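Local coordinates for lectin (Cicer arietinum, PDB 4LL2), which is a lectin, so probably binds carbohydrate, and holds a metal ion in the central channel of a four-bladed hemopexin-type beta-propeller, at residues A[122-127]-A[174-179]. Numbering follows the deposited sequence.
With NA (sodium ion), chain C.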
ATOM      1  N   ALA A 122       5.448  -0.814   3.500  1.00 10.04           N
ATOM      2  CA  ALA A 122       4.193  -0.272   2.989  1.00  8.09           C
ATOM      3  C   ALA A 122       4.415   0.988   2.182  1.00  6.58           C
ATOM      4  O   ALA A 122       5.513   1.528   2.162  1.00  5.50           O
ATOM      5  CB  ALA A 122       3.264   0.034   4.161  1.00  5.59           C
ATOM      6  N   ALA A 123       3.367   1.448   1.508  1.00  6.66           N
ATOM      7  CA  ALA A 123       3.463   2.652   0.700  1.00  9.17           C
ATOM      8  C   ALA A 123       2.103   3.193   0.284  1.00 10.20           C
ATOM      9  O   ALA A 123       1.081   2.521   0.427  1.00 10.73           O
ATOM     10  CB  ALA A 123       4.297   2.356  -0.560  1.00  8.80           C
ATOM     11  N   PHE A 124       2.100   4.439  -0.190  1.00 11.25           N
ATOM     12  CA  PHE A 124       0.887   5.070  -0.701  1.00 11.94           C
ATOM     13  C   PHE A 124       1.205   6.267  -1.604  1.00 12.80           C
ATOM     14  O   PHE A 124       2.218   6.957  -1.425  1.00 12.78           O
ATOM     15  CB  PHE A 124      -0.103   5.459   0.426  1.00  9.99           C
ATOM     16  CG  PHE A 124       0.278   6.685   1.205  1.00  9.73           C
ATOM     17  CD1 PHE A 124       0.863   6.564   2.456  1.00 12.11           C
ATOM     18  CD2 PHE A 124       0.041   7.960   0.699  1.00 10.83           C
ATOM     19  CE1 PHE A 124       1.210   7.685   3.196  1.00 11.97           C
ATOM     20  CE2 PHE A 124       0.382   9.093   1.433  1.00 11.00           C
ATOM     21  CZ  PHE A 124       0.971   8.955   2.683  1.00 11.20           C
ATOM     22  N   ARG A 125       0.329   6.474  -2.579  1.00 12.78           N
ATOM     23  CA  ARG A 125       0.449   7.533  -3.558  1.00 14.20           C
ATOM     24  C   ARG A 125       0.097   8.906  -2.988  1.00 15.20           C
ATOM     25  O   ARG A 125      -0.906   9.059  -2.289  1.00 14.62           O
ATOM     26  CB  ARG A 125      -0.483   7.208  -4.746  1.00 12.82           C
ATOM     27  CG  ARG A 125      -0.409   8.171  -5.938  1.00 12.00           C
ATOM     28  CD  ARG A 125       0.762   7.853  -6.852  1.00  9.82           C
ATOM     29  NE  ARG A 125       0.658   8.501  -8.160  1.00 12.11           N
ATOM     30  CZ  ARG A 125       0.810   9.807  -8.380  1.00 13.27           C
ATOM     31  NH1 ARG A 125       1.079  10.637  -7.377  1.00 14.06           N
ATOM     32  NH2 ARG A 125       0.701  10.283  -9.612  1.00 14.50           N
ATOM     33  N   SER A 126       0.934   9.891  -3.293  1.00 16.50           N
ATOM     34  CA  SER A 126       0.712  11.259  -2.852  1.00 17.78           C
ATOM     35  C   SER A 126      -0.190  11.878  -3.897  1.00 17.98           C
ATOM     36  O   SER A 126      -0.315  11.329  -4.983  1.00 17.73           O
ATOM     37  CB  SER A 126       2.046  12.023  -2.816  1.00 18.72           C
ATOM     38  OG  SER A 126       1.903  13.280  -2.176  1.00 19.48           O
ATOM     39  N   THR A 127      -0.826  12.996  -3.562  1.00 18.64           N
ATOM     40  CA  THR A 127      -1.676  13.665  -4.529  1.00 18.75           C
ATOM     41  C   THR A 127      -0.791  14.522  -5.434  1.00 17.80           C
ATOM     42  O   THR A 127      -1.173  14.825  -6.558  1.00 18.34           O
ATOM     43  CB  THR A 127      -2.726  14.597  -3.867  1.00 19.58           C
ATOM     44  OG1 THR A 127      -2.101  15.356  -2.823  1.00 21.19           O
ATOM     45  CG2 THR A 127      -3.891  13.803  -3.310  1.00 19.30           C
ATOM     46  N   ASP A 174       2.370  -2.085   8.664  1.00 21.12           N
ATOM     47  CA  ASP A 174       2.216  -3.347   7.972  1.00 19.50           C
ATOM     48  C   ASP A 174       1.723  -3.032   6.558  1.00 18.50           C
ATOM     49  O   ASP A 174       2.090  -3.683   5.591  1.00 16.65           O
ATOM     50  CB  ASP A 174       1.133  -4.221   8.650  1.00 21.04           C
ATOM     51  CG  ASP A 174       1.620  -4.976   9.896  1.00 22.51           C
ATOM     52  OD1 ASP A 174       0.782  -5.658  10.530  1.00 20.19           O
ATOM     53  OD2 ASP A 174       2.823  -4.903  10.240  1.00 23.62           O
ATOM     54  N   SER A 175       0.887  -2.006   6.452  1.00 18.15           N
ATOM     55  CA  SER A 175       0.287  -1.670   5.171  1.00 17.26           C
ATOM     56  C   SER A 175      -0.301  -0.267   5.080  1.00 15.85           C
ATOM     57  O   SER A 175      -0.507   0.389   6.092  1.00 15.90           O
ATOM     58  CB  SER A 175      -0.838  -2.676   4.922  1.00 19.55           C
ATOM     59  OG  SER A 175      -1.682  -2.256   3.870  1.00 23.52           O
ATOM     60  N   ALA A 176      -0.576   0.173   3.857  1.00 13.80           N
ATOM     61  CA  ALA A 176      -1.173   1.480   3.625  1.00 12.84           C
ATOM     62  C   ALA A 176      -1.692   1.663   2.197  1.00 11.30           C
ATOM     63  O   ALA A 176      -1.294   0.944   1.300  1.00 12.58           O
ATOM     64  CB  ALA A 176      -0.125   2.569   3.885  1.00 12.38           C
ATOM     65  N   PHE A 177      -2.636   2.584   2.030  1.00 10.75           N
ATOM     66  CA  PHE A 177      -3.137   2.972   0.723  1.00 12.56           C
ATOM     67  C   PHE A 177      -3.720   4.370   0.836  1.00 13.17           C
ATOM     68  O   PHE A 177      -4.119   4.798   1.922  1.00 14.86           O
ATOM     69  CB  PHE A 177      -4.133   1.971   0.090  1.00 12.30           C
ATOM     70  CG  PHE A 177      -5.529   1.968   0.678  1.00 14.06           C
ATOM     71  CD1 PHE A 177      -5.829   1.142   1.744  1.00 13.26           C
ATOM     72  CD2 PHE A 177      -6.554   2.742   0.127  1.00 14.00           C
ATOM     73  CE1 PHE A 177      -7.107   1.058   2.247  1.00 13.52           C
ATOM     74  CE2 PHE A 177      -7.849   2.666   0.631  1.00 14.29           C
ATOM     75  CZ  PHE A 177      -8.122   1.823   1.700  1.00 12.72           C
ATOM     76  N   ALA A 178      -3.709   5.097  -0.273  1.00 13.90           N
ATOM     77  CA  ALA A 178      -4.238   6.444  -0.290  1.00 13.74           C
ATOM     78  C   ALA A 178      -5.736   6.417  -0.552  1.00 14.40           C
ATOM     79  O   ALA A 178      -6.238   5.519  -1.230  1.00 11.94           O
ATOM     80  CB  ALA A 178      -3.535   7.272  -1.367  1.00 11.62           C
ATOM     81  N   SER A 179      -6.434   7.402  -0.001  1.00 14.84           N
ATOM     82  CA  SER A 179      -7.866   7.510  -0.170  1.00 15.86           C
ATOM     83  C   SER A 179      -8.164   8.328  -1.411  1.00 17.81           C
ATOM     84  O   SER A 179      -7.281   8.987  -1.942  1.00 18.82           O
ATOM     85  CB  SER A 179      -8.477   8.200   1.055  1.00 13.99           C
ATOM     86  OG  SER A 179      -9.831   8.532   0.822  1.00 13.03           O
TER
HETATM   87 NA    NA C 301       3.697  -4.727   4.147  1.00 18.61          NA
HETATM   88  O   HOH W   1       1.004  -1.002   0.904  1.00 42.14           O
HETATM   89  O   HOH W   2      -1.899   3.913  -2.723  1.00 15.52           O
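Asp174 and Ala122 meet at the metal end of the central channel of a hemopexin-type four-bladed beta-propeller, where the innermost strands of two successive blades, 122-125 and 175-178, run side by side. The two point the same way, 3° apart and 5.1 Å between axes, yet each is hydrogen-bonded within its own blade, to 131-136 and to 184-189, and not to the other. Asp174 turns its carbonyl inward, its O lying 2.4 Å from the sodium ion; the carbonyls of Asn7, Asp65 and Asp121 also bind the ion, so all four blades contribute. OD1 of its carboxylate hydrogen-bonds Gly190 N. Asp174 and Ser175 together face Phe188 as a classic beta bulge. The methyl of Ala122 sits over the backbone of Ser175, its CB 3.6 Å from Ser175 CA. At Ala176 the methyl points back across the interface, with Ala176 CB 4.2 Å from Ala122 CB, while a water lies 3.0 Å from Ala176 O, within hydrogen-bonding reach, and is weakly held by Ala123 N. That water probably links the two backbones, loosely at best, where direct pairing is absent. Phe177 directs its ring away from 122-127, toward Tyr31, which it meets edge-to-face. Phe124 comes in from the other strand: CG lies between its backbone N and carbonyl carbon (chi1 76°), and CB presses on the Phe177-Ala178 peptide, 3.7 Å from Ala178 N. The ring then passes obliquely by the methyls of Ala176 and Ala178 and packs edge-to-face with Phe198. A second water accepts from Ala178 N at 3.3 Å and, weakly, from Arg125 N. The guanidinium of Arg125 heads off to the carbonyls of Gly129 and Thr70, but its main chain stays in the interface, with Ala178 CB 3.3 Å from Arg125 O.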